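Local structure of CRP-like protein Clp (Xanthomonas campestris pv. campestris, 3IWZ) at residues L55-S60 / G83-E88. The protein acts as a global transcriptional regulator of virulence genes, a homodimeric DNA-binding CRP relative that responds to the second messenger c-di-GMP. Residues are numbered along the deposited sequence; the frame is centred on the assembly and turned at random.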
loop_
_atom_site.group_PDB
_atom_site.type_symbol
_atom_site.label_atom_id
_atom_site.label_comp_id
_atom_site.label_asym_id
_atom_site.label_seq_id
_atom_site.Cartn_x
_atom_site.Cartn_y
_atom_site.Cartn_z
ATOM N N LEU D 55 2.330 -12.698 -14.204
ATOM C CA LEU D 55 1.235 -12.273 -13.358
ATOM C C LEU D 55 0.607 -13.567 -12.862
ATOM O O LEU D 55 0.609 -14.566 -13.572
ATOM C CB LEU D 55 0.213 -11.490 -14.189
ATOM C CG LEU D 55 -0.815 -10.551 -13.558
ATOM C CD1 LEU D 55 -2.119 -10.686 -14.349
ATOM C CD2 LEU D 55 -1.053 -10.875 -12.111
ATOM N N TYR D 56 0.085 -13.558 -11.644
ATOM C CA TYR D 56 -0.561 -14.747 -11.115
ATOM C C TYR D 56 -1.999 -14.458 -10.735
ATOM O O TYR D 56 -2.319 -13.369 -10.271
ATOM C CB TYR D 56 0.178 -15.260 -9.891
ATOM C CG TYR D 56 1.533 -15.847 -10.187
ATOM C CD1 TYR D 56 1.653 -17.119 -10.747
ATOM C CD2 TYR D 56 2.694 -15.148 -9.881
ATOM C CE1 TYR D 56 2.894 -17.679 -10.984
ATOM C CE2 TYR D 56 3.943 -15.701 -10.118
ATOM C CZ TYR D 56 4.035 -16.966 -10.667
ATOM O OH TYR D 56 5.269 -17.519 -10.891
ATOM N N TYR D 57 -2.857 -15.447 -10.951
ATOM C CA TYR D 57 -4.267 -15.356 -10.601
ATOM C C TYR D 57 -4.533 -16.569 -9.712
ATOM O O TYR D 57 -4.340 -17.706 -10.140
ATOM C CB TYR D 57 -5.137 -15.429 -11.852
ATOM C CG TYR D 57 -6.615 -15.484 -11.558
ATOM C CD1 TYR D 57 -7.372 -14.319 -11.451
ATOM C CD2 TYR D 57 -7.256 -16.702 -11.370
ATOM C CE1 TYR D 57 -8.734 -14.370 -11.163
ATOM C CE2 TYR D 57 -8.615 -16.767 -11.085
ATOM C CZ TYR D 57 -9.347 -15.599 -10.984
ATOM O OH TYR D 57 -10.689 -15.668 -10.705
ATOM N N VAL D 58 -4.942 -16.321 -8.470
ATOM C CA VAL D 58 -5.227 -17.391 -7.523
ATOM C C VAL D 58 -6.549 -18.075 -7.857
ATOM O O VAL D 58 -7.619 -17.508 -7.645
ATOM C CB VAL D 58 -5.338 -16.863 -6.071
ATOM C CG1 VAL D 58 -5.542 -18.027 -5.116
ATOM C CG2 VAL D 58 -4.107 -16.061 -5.693
ATOM N N ILE D 59 -6.467 -19.295 -8.377
ATOM C CA ILE D 59 -7.662 -20.050 -8.726
ATOM C C ILE D 59 -8.248 -20.720 -7.490
ATOM O O ILE D 59 -9.465 -20.733 -7.286
ATOM C CB ILE D 59 -7.357 -21.119 -9.800
ATOM C CG1 ILE D 59 -7.129 -20.434 -11.152
ATOM C CG2 ILE D 59 -8.514 -22.118 -9.884
ATOM C CD1 ILE D 59 -6.940 -21.377 -12.323
ATOM N N SER D 60 -7.373 -21.282 -6.669
ATOM C CA SER D 60 -7.790 -21.938 -5.447
ATOM C C SER D 60 -6.610 -21.887 -4.510
ATOM O O SER D 60 -5.464 -21.864 -4.945
ATOM C CB SER D 60 -8.166 -23.401 -5.701
ATOM O OG SER D 60 -7.012 -24.215 -5.858
ATOM N N GLY D 83 -9.664 -15.668 -6.793
ATOM C CA GLY D 83 -10.004 -14.435 -7.480
ATOM C C GLY D 83 -8.955 -13.339 -7.430
ATOM O O GLY D 83 -9.054 -12.350 -8.152
ATOM N N GLU D 84 -7.946 -13.499 -6.584
ATOM C CA GLU D 84 -6.917 -12.481 -6.453
ATOM C C GLU D 84 -5.800 -12.541 -7.490
ATOM O O GLU D 84 -5.333 -13.619 -7.882
ATOM C CB GLU D 84 -6.300 -12.536 -5.051
ATOM C CG GLU D 84 -7.233 -12.083 -3.927
ATOM C CD GLU D 84 -7.605 -10.619 -4.036
ATOM O OE1 GLU D 84 -6.689 -9.776 -4.124
ATOM O OE2 GLU D 84 -8.809 -10.306 -4.036
ATOM N N PHE D 85 -5.402 -11.357 -7.946
ATOM C CA PHE D 85 -4.304 -11.210 -8.890
ATOM C C PHE D 85 -3.120 -10.897 -7.999
ATOM O O PHE D 85 -3.191 -9.989 -7.179
ATOM C CB PHE D 85 -4.550 -10.032 -9.841
ATOM C CG PHE D 85 -5.492 -10.345 -10.964
ATOM C CD1 PHE D 85 -5.049 -11.011 -12.091
ATOM C CD2 PHE D 85 -6.836 -10.018 -10.870
ATOM C CE1 PHE D 85 -5.928 -11.351 -13.103
ATOM C CE2 PHE D 85 -7.725 -10.355 -11.877
ATOM C CZ PHE D 85 -7.274 -11.022 -12.994
ATOM N N VAL D 86 -2.046 -11.666 -8.119
ATOM C CA VAL D 86 -0.859 -11.414 -7.314
ATOM C C VAL D 86 0.348 -11.349 -8.244
ATOM O O VAL D 86 0.289 -11.837 -9.376
ATOM C CB VAL D 86 -0.692 -12.483 -6.205
ATOM C CG1 VAL D 86 -1.812 -12.334 -5.194
ATOM C CG2 VAL D 86 -0.737 -13.878 -6.795
ATOM N N GLY D 87 1.419 -10.715 -7.778
ATOM C CA GLY D 87 2.604 -10.547 -8.608
ATOM C C GLY D 87 2.297 -9.629 -9.788
ATOM O O GLY D 87 2.877 -9.742 -10.873
ATOM N N GLU D 88 1.378 -8.697 -9.571
ATOM C CA GLU D 88 0.970 -7.794 -10.631
ATOM C C GLU D 88 1.784 -6.523 -10.791
ATOM O O GLU D 88 1.635 -5.832 -11.793
ATOM C CB GLU D 88 -0.499 -7.411 -10.450
ATOM C CG GLU D 88 -0.758 -6.363 -9.375
ATOM C CD GLU D 88 -0.151 -6.716 -8.022
ATOM O OE1 GLU D 88 -0.085 -7.922 -7.652
ATOM O OE2 GLU D 88 0.250 -5.770 -7.322
#
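Y56 and Y57 pair with V86 and F85 in an antiparallel beta contact of the cyclic nucleotide-binding domain. Strand 54-58 here joins the short strand 85-86, which is outermost in its four-stranded sheet within this chain. Y56 and V86 form the hydrogen-bonded pair: Y56 N donates to V86 O at 2.9 Å, and V86 N donates to Y56 O at 2.8 Å. V58 N continues the pattern to E84 O with a nearly straight bond, 172° at the hydrogen. G83 N donates to V58 O. Y57 and F85 are the non-hydrogen-bonded pair. Their rings meet edge to face, with planes at 69°. CD1 of Y57 lies 3.6 Å from F85 CZ, over one face of the F85 ring and offset toward its rim. CG of Y57 is anti to the backbone N (chi1 174°), which starts the ring toward G83. Y57 OH lies 3.5 Å from G83 CA. L55 adds its CD1 to the same cluster, 3.7 Å from F85 CD1. On the face that carries Y56 and V86, Y56 CB meets V86 CG2 at 3.5 Å. Y57 also packs on helix 24-32, and F85 on helix 130-157. R144 NH1 from that helix salt-bridges E84 OE1 and hydrogen-bonds F85 O, tying the edge of the sheet to the helix through one guanidinium nitrogen. Main-chain bonds thus set the register, while the aromatic pair bridges from the sheet to both helices.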